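Local coordinates for prolyl-ACP dehydrogenase (Oscillatoria sp., PDB 4IRN), which is an FAD-dependent oxidase of prolyl groups carried on an acyl carrier protein, acting in the biosynthesis of the cyanotoxin anatoxin-a, at residues W129-P134 with W156-A161; L202-A207 with L218-I223; T103-L108 with R280-A285. One frame throughout, in Å; residues are numbered along the deposited sequence.

Interaction 1: W129-P134 with W156-A161; sequences WACEMP and WIASHA. With FAD (flavin-adenine dinucleotide), chain I.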
loop_
_atom_site.group_PDB
_atom_site.type_symbol
_atom_site.label_atom_id
_atom_site.label_comp_id
_atom_site.label_asym_id
_atom_site.label_seq_id
_atom_site.Cartn_x
_atom_site.Cartn_y
_atom_site.Cartn_z
ATOM N N TRP A 129 9.294 8.051 30.812
ATOM C CA TRP A 129 10.342 8.094 29.790
ATOM C C TRP A 129 10.925 9.446 29.425
ATOM O O TRP A 129 12.132 9.517 29.180
ATOM C CB TRP A 129 9.966 7.275 28.545
ATOM C CG TRP A 129 9.376 5.929 28.864
ATOM C CD1 TRP A 129 8.077 5.552 28.714
ATOM C CD2 TRP A 129 10.050 4.817 29.467
ATOM N NE1 TRP A 129 7.904 4.263 29.153
ATOM C CE2 TRP A 129 9.097 3.789 29.631
ATOM C CE3 TRP A 129 11.378 4.576 29.869
ATOM C CZ2 TRP A 129 9.428 2.539 30.175
ATOM C CZ3 TRP A 129 11.702 3.343 30.424
ATOM C CH2 TRP A 129 10.734 2.342 30.576
ATOM N N ALA A 130 10.102 10.510 29.379
ATOM C CA ALA A 130 10.588 11.840 29.006
ATOM C C ALA A 130 11.001 12.735 30.181
ATOM O O ALA A 130 11.595 13.797 29.952
ATOM C CB ALA A 130 9.573 12.547 28.122
ATOM N N CYS A 131 10.695 12.319 31.427
ATOM C CA CYS A 131 11.007 13.111 32.608
ATOM C C CYS A 131 11.853 12.377 33.643
ATOM O O CYS A 131 12.929 12.871 33.984
ATOM C CB CYS A 131 9.733 13.679 33.222
ATOM S SG CYS A 131 8.681 14.564 32.048
ATOM N N GLU A 132 11.372 11.220 34.153
ATOM C CA GLU A 132 12.093 10.434 35.164
ATOM C C GLU A 132 13.420 9.885 34.639
ATOM O O GLU A 132 14.425 9.967 35.349
ATOM C CB GLU A 132 11.234 9.284 35.720
ATOM C CG GLU A 132 10.052 9.691 36.587
ATOM C CD GLU A 132 9.266 8.539 37.186
ATOM O OE1 GLU A 132 9.330 7.419 36.640
ATOM O OE2 GLU A 132 8.555 8.761 38.187
ATOM N N MET A 133 13.419 9.316 33.411
ATOM C CA MET A 133 14.614 8.745 32.780
ATOM C C MET A 133 15.777 9.736 32.546
ATOM O O MET A 133 16.875 9.436 33.021
ATOM C CB MET A 133 14.282 7.952 31.514
ATOM C CG MET A 133 13.630 6.608 31.776
ATOM S SD MET A 133 14.412 5.532 33.008
ATOM C CE MET A 133 16.062 5.352 32.342
ATOM N N PRO A 134 15.593 10.914 31.875
ATOM C CA PRO A 134 16.718 11.860 31.743
ATOM C C PRO A 134 17.260 12.350 33.099
ATOM O O PRO A 134 18.469 12.579 33.216
ATOM C CB PRO A 134 16.128 13.010 30.924
ATOM C CG PRO A 134 14.671 12.912 31.117
ATOM C CD PRO A 134 14.372 11.456 31.244
ATOM N N TRP A 156 3.766 13.328 42.652
ATOM C CA TRP A 156 4.255 14.418 41.836
ATOM C C TRP A 156 4.198 13.985 40.384
ATOM O O TRP A 156 4.554 12.846 40.064
ATOM C CB TRP A 156 5.683 14.803 42.241
ATOM C CG TRP A 156 5.766 15.920 43.245
ATOM C CD1 TRP A 156 5.045 16.051 44.397
ATOM C CD2 TRP A 156 6.667 17.033 43.209
ATOM N NE1 TRP A 156 5.405 17.205 45.052
ATOM C CE2 TRP A 156 6.401 17.827 44.346
ATOM C CE3 TRP A 156 7.663 17.451 42.308
ATOM C CZ2 TRP A 156 7.105 19.007 44.617
ATOM C CZ3 TRP A 156 8.358 18.625 42.573
ATOM C CH2 TRP A 156 8.084 19.382 43.719
ATOM N N ILE A 157 3.697 14.878 39.520
ATOM C CA ILE A 157 3.590 14.626 38.093
ATOM C C ILE A 157 4.590 15.507 37.362
ATOM O O ILE A 157 4.864 16.630 37.791
ATOM C CB ILE A 157 2.124 14.797 37.613
ATOM C CG1 ILE A 157 1.249 13.688 38.202
ATOM C CG2 ILE A 157 1.995 14.801 36.099
ATOM C CD1 ILE A 157 0.085 14.152 38.969
ATOM N N ALA A 158 5.186 14.972 36.299
ATOM C CA ALA A 158 6.169 15.718 35.534
ATOM C C ALA A 158 5.758 15.929 34.073
ATOM O O ALA A 158 5.016 15.124 33.502
ATOM C CB ALA A 158 7.537 15.059 35.632
ATOM N N SER A 159 6.218 17.050 33.501
ATOM C CA SER A 159 5.984 17.461 32.130
ATOM C C SER A 159 7.315 17.699 31.445
ATOM O O SER A 159 8.291 18.097 32.087
ATOM C CB SER A 159 5.141 18.730 32.086
ATOM O OG SER A 159 3.774 18.435 32.310
ATOM N N HIS A 160 7.351 17.424 30.141
ATOM C CA HIS A 160 8.510 17.602 29.287
ATOM C C HIS A 160 8.114 18.686 28.282
ATOM O O HIS A 160 7.236 18.453 27.450
ATOM C CB HIS A 160 8.865 16.260 28.611
ATOM C CG HIS A 160 9.965 16.324 27.592
ATOM N ND1 HIS A 160 9.674 16.551 26.250
ATOM C CD2 HIS A 160 11.298 16.192 27.731
ATOM C CE1 HIS A 160 10.837 16.534 25.626
ATOM N NE2 HIS A 160 11.839 16.327 26.472
ATOM N N ALA A 161 8.688 19.901 28.424
ATOM C CA ALA A 161 8.400 21.035 27.540
ATOM C C ALA A 161 9.620 21.397 26.707
ATOM O O ALA A 161 10.560 22.032 27.200
ATOM C CB ALA A 161 7.912 22.233 28.336
HETATM P PA FAD I . 6.008 20.419 12.142
HETATM O O1A FAD I . 7.235 20.044 12.875
HETATM O O2A FAD I . 5.532 21.859 12.040
HETATM O O5B FAD I . 6.136 19.977 10.632
HETATM C C5B FAD I . 5.017 20.122 9.742
HETATM C C4B FAD I . 4.974 18.915 8.843
HETATM O O4B FAD I . 6.102 18.943 7.954
HETATM C C3B FAD I . 4.973 17.566 9.563
HETATM O O3B FAD I . 3.783 16.862 9.241
HETATM C C2B FAD I . 6.242 16.837 9.090
HETATM O O2B FAD I . 5.898 15.577 8.535
HETATM C C1B FAD I . 6.802 17.713 7.968
HETATM N N9A FAD I . 8.235 17.986 8.079
HETATM C C8A FAD I . 8.835 18.907 8.895
HETATM N N7A FAD I . 10.146 18.901 8.833
HETATM C C5A FAD I . 10.431 17.909 7.913
HETATM C C6A FAD I . 11.651 17.395 7.407
HETATM N N6A FAD I . 12.855 17.841 7.771
HETATM N N1A FAD I . 11.584 16.388 6.509
HETATM C C2A FAD I . 10.382 15.941 6.136
HETATM N N3A FAD I . 9.175 16.355 6.532
HETATM C C4A FAD I . 9.261 17.338 7.430
HETATM N N1 FAD I . 6.218 18.222 22.664
HETATM C C2 FAD I . 6.897 18.452 23.838
HETATM O O2 FAD I . 7.965 19.064 23.838
HETATM N N3 FAD I . 6.370 18.015 25.052
HETATM C C4 FAD I . 5.181 17.346 25.212
HETATM O O4 FAD I . 4.814 17.010 26.337
HETATM C C4X FAD I . 4.450 17.106 23.967
HETATM N N5 FAD I . 3.285 16.502 24.038
HETATM C C5X FAD I . 2.567 16.337 22.853
HETATM C C6 FAD I . 1.328 15.693 22.914
HETATM C C7 FAD I . 0.568 15.478 21.770
HETATM C C7M FAD I . -0.719 14.699 21.865
HETATM C C8 FAD I . 1.049 15.939 20.525
HETATM C C8M FAD I . 0.271 15.727 19.252
HETATM C C9 FAD I . 2.271 16.595 20.463
HETATM C C9A FAD I . 3.049 16.799 21.599
HETATM N N10 FAD I . 4.315 17.450 21.566
HETATM C C10 FAD I . 5.043 17.600 22.719
HETATM C "C1'" FAD I . 4.789 18.035 20.291
HETATM C "C2'" FAD I . 5.055 16.929 19.279
HETATM O "O2'" FAD I . 6.292 16.270 19.536
HETATM C "C3'" FAD I . 4.984 17.478 17.855
HETATM O "O3'" FAD I . 3.865 16.904 17.185
HETATM C "C4'" FAD I . 6.247 17.250 17.022
HETATM O "O4'" FAD I . 7.368 17.869 17.659
HETATM C "C5'" FAD I . 6.096 17.685 15.576
HETATM O "O5'" FAD I . 5.958 19.113 15.490
HETATM P P FAD I . 4.760 19.750 14.628
HETATM O O1P FAD I . 3.502 18.981 14.782
HETATM O O2P FAD I . 4.899 21.157 15.157
HETATM O O3P FAD I . 4.875 19.690 13.032
#
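Ala130 presents its methyl group to the imidazole of His160. CB sits over the ring but off its centre, 4.2 Å from the centroid and 30° off the normal, an off-centre CH-pi contact; the same methyl lies 3.8 Å from His160 CB. The backbone of Ala130 reaches the ring as well, its O coming obliquely to within 3.3 Å of His160 CD2. With CG anti to the backbone N (chi1 174°), the imidazole extends from the strand to Ala130. At Cys131 both side-chain atoms are used. CB meets Ala158 CB at 3.5 Å, while SG, turned beside its own backbone N (chi1 -52°), lies against the strand backbone, 3.5 Å from Ser159 C. The Cys131 side chain thus fits between those of Ala158 and His160, which project toward the helix, whereas Ser159 points away and bonds through OG to Thr195 O.

Here helix 118-138 crosses strand 158-161 almost at right angles, the axes 7.4 Å apart at closest, at the seam where the N-terminal helices of the acyl-CoA dehydrogenase fold meet its middle beta domain. The strand supplies one of the flavin's hydrogen-bond partners: FAD N3 donates to His160 O at 2.6 Å, while the imidazole turns an edge toward that N3. His160 thus offers its ring to the helix and its carbonyl to the cofactor.

Further along, Glu132 OE2 makes a weak hydrogen bond to His127 NE2, and ND1 of that histidine bonds to Ala158 N, an indirect polar link between helix and strand. At Pro134 the helix kinks, the proline nitrogen having no bond to the preceding turn, and the pyrrolidine ring rests on Ile271 of helix 268-282.

Interaction 2: L202-A207 with L218-I223; sequences LFIIFA and LTTFMI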
loop_
_atom_site.group_PDB
_atom_site.type_symbol
_atom_site.label_atom_id
_atom_site.label_comp_id
_atom_site.label_asym_id
_atom_site.label_seq_id
_atom_site.Cartn_x
_atom_site.Cartn_y
_atom_site.Cartn_z
ATOM N N LEU A 202 6.514 19.299 38.503
ATOM C CA LEU A 202 7.864 19.578 38.006
ATOM C C LEU A 202 7.885 19.634 36.467
ATOM O O LEU A 202 7.294 18.778 35.798
ATOM C CB LEU A 202 8.882 18.550 38.550
ATOM C CG LEU A 202 10.380 18.813 38.282
ATOM C CD1 LEU A 202 10.916 19.995 39.124
ATOM C CD2 LEU A 202 11.201 17.568 38.557
ATOM N N PHE A 203 8.563 20.656 35.922
ATOM C CA PHE A 203 8.660 20.886 34.490
ATOM C C PHE A 203 10.084 20.706 33.987
ATOM O O PHE A 203 11.000 21.347 34.497
ATOM C CB PHE A 203 8.132 22.289 34.146
ATOM C CG PHE A 203 6.638 22.448 34.318
ATOM C CD1 PHE A 203 6.095 22.795 35.552
ATOM C CD2 PHE A 203 5.773 22.278 33.240
ATOM C CE1 PHE A 203 4.711 22.943 35.707
ATOM C CE2 PHE A 203 4.388 22.426 33.398
ATOM C CZ PHE A 203 3.868 22.760 34.630
ATOM N N ILE A 204 10.273 19.813 33.005
ATOM C CA ILE A 204 11.569 19.573 32.361
ATOM C C ILE A 204 11.575 20.468 31.107
ATOM O O ILE A 204 10.889 20.173 30.129
ATOM C CB ILE A 204 11.823 18.061 32.059
ATOM C CG1 ILE A 204 11.631 17.145 33.310
ATOM C CG2 ILE A 204 13.164 17.813 31.362
ATOM C CD1 ILE A 204 12.500 17.430 34.556
ATOM N N ILE A 205 12.303 21.573 31.166
ATOM C CA ILE A 205 12.338 22.589 30.115
ATOM C C ILE A 205 13.649 22.655 29.344
ATOM O O ILE A 205 14.717 22.735 29.935
ATOM C CB ILE A 205 11.887 23.966 30.685
ATOM C CG1 ILE A 205 10.575 23.796 31.497
ATOM C CG2 ILE A 205 11.828 25.046 29.611
ATOM C CD1 ILE A 205 9.599 24.914 31.556
ATOM N N PHE A 206 13.540 22.654 28.007
ATOM C CA PHE A 206 14.663 22.740 27.074
ATOM C C PHE A 206 14.784 24.171 26.582
ATOM O O PHE A 206 13.886 24.669 25.914
ATOM C CB PHE A 206 14.505 21.715 25.931
ATOM C CG PHE A 206 14.792 20.308 26.406
ATOM C CD1 PHE A 206 13.790 19.526 26.980
ATOM C CD2 PHE A 206 16.067 19.768 26.297
ATOM C CE1 PHE A 206 14.069 18.237 27.460
ATOM C CE2 PHE A 206 16.340 18.473 26.761
ATOM C CZ PHE A 206 15.338 17.715 27.337
ATOM N N ALA A 207 15.861 24.849 26.978
ATOM C CA ALA A 207 16.131 26.254 26.645
ATOM C C ALA A 207 17.545 26.445 26.062
ATOM O O ALA A 207 18.292 25.475 25.941
ATOM C CB ALA A 207 15.946 27.124 27.889
ATOM N N LEU A 218 22.002 24.591 23.710
ATOM C CA LEU A 218 20.865 23.911 24.340
ATOM C C LEU A 218 21.159 23.448 25.771
ATOM O O LEU A 218 22.165 22.786 26.001
ATOM C CB LEU A 218 20.409 22.721 23.469
ATOM C CG LEU A 218 19.312 22.998 22.429
ATOM C CD1 LEU A 218 19.851 23.739 21.256
ATOM C CD2 LEU A 218 18.730 21.715 21.908
ATOM N N THR A 219 20.289 23.811 26.733
ATOM C CA THR A 219 20.434 23.479 28.156
ATOM C C THR A 219 19.056 23.130 28.757
ATOM O O THR A 219 18.053 23.729 28.367
ATOM C CB THR A 219 21.162 24.637 28.893
ATOM O OG1 THR A 219 22.311 25.051 28.141
ATOM C CG2 THR A 219 21.605 24.262 30.297
ATOM N N THR A 220 19.015 22.159 29.703
ATOM C CA THR A 220 17.797 21.691 30.383
ATOM C C THR A 220 17.684 22.259 31.805
ATOM O O THR A 220 18.685 22.333 32.523
ATOM C CB THR A 220 17.733 20.164 30.371
ATOM O OG1 THR A 220 18.182 19.679 29.103
ATOM C CG2 THR A 220 16.338 19.624 30.685
ATOM N N PHE A 221 16.450 22.644 32.211
ATOM C CA PHE A 221 16.134 23.209 33.530
ATOM C C PHE A 221 14.910 22.536 34.145
ATOM O O PHE A 221 13.960 22.194 33.429
ATOM C CB PHE A 221 15.910 24.725 33.432
ATOM C CG PHE A 221 17.098 25.477 32.885
ATOM C CD1 PHE A 221 18.114 25.916 33.731
ATOM C CD2 PHE A 221 17.208 25.743 31.524
ATOM C CE1 PHE A 221 19.228 26.590 33.221
ATOM C CE2 PHE A 221 18.329 26.403 31.012
ATOM C CZ PHE A 221 19.328 26.831 31.865
ATOM N N MET A 222 14.940 22.333 35.477
ATOM C CA MET A 222 13.841 21.718 36.230
ATOM C C MET A 222 13.160 22.791 37.049
ATOM O O MET A 222 13.740 23.306 38.003
ATOM C CB MET A 222 14.336 20.571 37.121
ATOM C CG MET A 222 15.012 19.467 36.344
ATOM S SD MET A 222 15.647 18.126 37.348
ATOM C CE MET A 222 17.059 18.904 38.066
ATOM N N ILE A 223 11.952 23.178 36.630
ATOM C CA ILE A 223 11.202 24.234 37.285
ATOM C C ILE A 223 9.973 23.657 37.967
ATOM O O ILE A 223 9.168 22.982 37.316
ATOM C CB ILE A 223 10.899 25.400 36.297
ATOM C CG1 ILE A 223 12.211 25.946 35.645
ATOM C CG2 ILE A 223 10.141 26.538 36.983
ATOM C CD1 ILE A 223 12.051 26.685 34.318
#
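Thr220 and Phe206 form a non-hydrogen-bonded pair in which the threonine methyl lies over one face of the phenyl ring: CG2 is 4.1 Å from the centroid and 14° off the normal, a CH-pi contact displaced toward the rim. That branch stands anti to the threonine N, where it can also touch Ile204 CG2, at 3.7 Å. Next along the same face, Ile204 and Met222 run side by side, with Ile204 CD1 3.7 Å from Met222 CG. On the reverse face Ala207 CB meets the edge of the Phe221 ring at CE2, 4.0 Å away, and the CD1 atoms of Ile205 and Ile223 touch at 4.1 Å. At one end the Phe203 ring turns its edge to Ile223 O, in plane.

The two strands form a beta hairpin of the middle domain. Phe203 pairs with Ile223, Ile205 with Phe221 and Ala207 with Thr219, each through two backbone hydrogen bonds; Ile205 N to Phe221 O, at 2.9 Å, is nearly straight (173°). The strands meet at 158° over short segments.

Outside the pair, Leu187 of strand 184-191 packs on Ile205, Ala207, Phe221 and Ile223, and Val256 of strand 249-257 packs on Phe221 and Ile223. On the Thr220 face, Phe272 meets the Phe206 ring edge-to-face. Lys191 NZ hydrogen-bonds to the backbone O of Phe206.

Interaction 3: T103-L108 with R280-A285; sequences TTAYAL and RGFILA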
loop_
_atom_site.group_PDB
_atom_site.type_symbol
_atom_site.label_atom_id
_atom_site.label_comp_id
_atom_site.label_asym_id
_atom_site.label_seq_id
_atom_site.Cartn_x
_atom_site.Cartn_y
_atom_site.Cartn_z
ATOM N N THR A 103 11.358 -6.780 31.187
ATOM C CA THR A 103 10.224 -7.049 32.072
ATOM C C THR A 103 9.291 -5.836 32.071
ATOM O O THR A 103 8.076 -6.015 32.003
ATOM C CB THR A 103 10.705 -7.438 33.482
ATOM O OG1 THR A 103 11.592 -8.552 33.380
ATOM C CG2 THR A 103 9.553 -7.796 34.427
ATOM N N THR A 104 9.863 -4.611 32.133
ATOM C CA THR A 104 9.129 -3.337 32.125
ATOM C C THR A 104 8.271 -3.226 30.847
ATOM O O THR A 104 7.082 -2.931 30.950
ATOM C CB THR A 104 10.098 -2.146 32.317
ATOM O OG1 THR A 104 10.981 -2.402 33.406
ATOM C CG2 THR A 104 9.383 -0.829 32.547
ATOM N N ALA A 105 8.865 -3.528 29.666
ATOM C CA ALA A 105 8.198 -3.496 28.361
ATOM C C ALA A 105 7.080 -4.537 28.271
ATOM O O ALA A 105 5.995 -4.233 27.773
ATOM C CB ALA A 105 9.213 -3.705 27.244
ATOM N N TYR A 106 7.343 -5.756 28.781
ATOM C CA TYR A 106 6.384 -6.864 28.819
ATOM C C TYR A 106 5.167 -6.511 29.696
ATOM O O TYR A 106 4.029 -6.748 29.289
ATOM C CB TYR A 106 7.079 -8.138 29.327
ATOM C CG TYR A 106 6.319 -9.424 29.071
ATOM C CD1 TYR A 106 5.881 -9.760 27.790
ATOM C CD2 TYR A 106 6.118 -10.351 30.093
ATOM C CE1 TYR A 106 5.233 -10.970 27.542
ATOM C CE2 TYR A 106 5.460 -11.559 29.859
ATOM C CZ TYR A 106 5.025 -11.867 28.582
ATOM O OH TYR A 106 4.375 -13.052 28.351
ATOM N N ALA A 107 5.422 -5.908 30.882
ATOM C CA ALA A 107 4.408 -5.467 31.843
ATOM C C ALA A 107 3.603 -4.297 31.269
ATOM O O ALA A 107 2.390 -4.252 31.482
ATOM C CB ALA A 107 5.064 -5.067 33.158
ATOM N N LEU A 108 4.263 -3.391 30.501
ATOM C CA LEU A 108 3.599 -2.255 29.830
ATOM C C LEU A 108 2.659 -2.762 28.732
ATOM O O LEU A 108 1.572 -2.206 28.549
ATOM C CB LEU A 108 4.596 -1.247 29.223
ATOM C CG LEU A 108 5.442 -0.387 30.163
ATOM C CD1 LEU A 108 6.547 0.309 29.405
ATOM C CD2 LEU A 108 4.607 0.627 30.918
ATOM N N ARG A 280 10.587 7.281 22.235
ATOM C CA ARG A 280 10.262 6.600 20.976
ATOM C C ARG A 280 10.132 5.092 21.111
ATOM O O ARG A 280 9.193 4.513 20.569
ATOM C CB ARG A 280 11.265 6.961 19.860
ATOM C CG ARG A 280 11.110 8.379 19.354
ATOM C CD ARG A 280 12.277 8.796 18.498
ATOM N NE ARG A 280 12.151 10.192 18.081
ATOM C CZ ARG A 280 12.976 10.802 17.237
ATOM N NH1 ARG A 280 13.999 10.145 16.708
ATOM N NH2 ARG A 280 12.775 12.067 16.903
ATOM N N GLY A 281 11.046 4.483 21.857
ATOM C CA GLY A 281 11.069 3.042 22.043
ATOM C C GLY A 281 10.069 2.468 23.027
ATOM O O GLY A 281 9.712 1.295 22.901
ATOM N N PHE A 282 9.627 3.259 24.037
ATOM C CA PHE A 282 8.751 2.741 25.086
ATOM C C PHE A 282 7.376 3.373 25.302
ATOM O O PHE A 282 6.558 2.785 26.016
ATOM C CB PHE A 282 9.539 2.554 26.394
ATOM C CG PHE A 282 10.783 1.723 26.182
ATOM C CD1 PHE A 282 10.696 0.354 25.970
ATOM C CD2 PHE A 282 12.034 2.320 26.116
ATOM C CE1 PHE A 282 11.833 -0.396 25.710
ATOM C CE2 PHE A 282 13.172 1.563 25.863
ATOM C CZ PHE A 282 13.060 0.212 25.658
ATOM N N ILE A 283 7.100 4.540 24.687
ATOM C CA ILE A 283 5.791 5.197 24.800
ATOM C C ILE A 283 4.672 4.343 24.159
ATOM O O ILE A 283 3.520 4.427 24.585
ATOM C CB ILE A 283 5.822 6.669 24.280
ATOM C CG1 ILE A 283 4.718 7.529 24.915
ATOM C CG2 ILE A 283 5.814 6.770 22.740
ATOM C CD1 ILE A 283 5.165 8.930 25.307
ATOM N N LEU A 284 5.028 3.512 23.159
ATOM C CA LEU A 284 4.099 2.668 22.411
ATOM C C LEU A 284 4.125 1.192 22.820
ATOM O O LEU A 284 3.536 0.358 22.131
ATOM C CB LEU A 284 4.320 2.843 20.888
ATOM C CG LEU A 284 3.976 4.212 20.276
ATOM C CD1 LEU A 284 4.224 4.207 18.781
ATOM C CD2 LEU A 284 2.534 4.602 20.554
ATOM N N ALA A 285 4.783 0.873 23.954
ATOM C CA ALA A 285 4.867 -0.487 24.488
ATOM C C ALA A 285 3.463 -0.991 24.826
ATOM O O ALA A 285 3.124 -2.132 24.499
ATOM C CB ALA A 285 5.749 -0.511 25.725
#
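Leu108 and Ala285 both project toward each other's segment, and their CB atoms meet at 3.8 Å. The rest of the leucine goes past the alanine rather than away from it: CG stands anti to the carbonyl carbon (chi1 -69°), and the chain extends so that CD1 comes 3.9 Å from Ala285 CB. The alanine methyl is thus touched by both the root and one branch of Leu108. The same CD1 also passes near the backbone of the partner segment, 4.2 Å from Phe282 O.

One helical turn earlier, Ala105 adds a second, looser contact. Its CB approaches the Phe282 ring obliquely, 4.5 Å from CE1. Ala105 O adds a loose touch, 4.3 Å from Ala285 CB.

Phe282 and Ala285 are brought together by a type I turn that runs from one to the other, with a weak hydrogen bond from Ala285 N to Phe282 O. This turn lies where helix 268-282 and helix 285-304 follow each other in the chain, and it packs against helix 101-114. The contact therefore joins the N-terminal and C-terminal helical parts of the acyl-CoA dehydrogenase fold, away from the flavin sites. Helix 316-344 adds to the packing, with Val339 and Ala340 against Phe282 and Leu336 against Ala285.

No hydrogen bond spans the two segments. Methyls, a leucine branch and one aromatic ring meet in a buried interface of 175 Å², to which the type I turn brings both Phe282 and Ala285. This is consistent with an apolar contact held by van der Waals packing and burial.

How the interactions relate
Interactions 1 and 2 share a sheet: strand 158-161 lies parallel to 202-208, and probable hydrogen bonds of 2.8 Å run from Ile204 N to Ser159 O and from Ala161 N to Ile204 O. Their centres are about 10 Å apart, and Phe206 CE1 comes within 3.1 Å of NE2 of the flavin-binding His160; the Phe206 side chain itself is about 7 Å from FAD (nearest atoms). Interaction 3 sits about 16 Å from interaction 1, centre to centre, and is bridged to it by Trp129, whose CE2 lies 3.5 Å from Phe282 CB and whose CZ2 lies 3.7 Å from Leu108 CD1. Interactions 2 and 3 do not touch; their nearest atoms are about 12 Å apart.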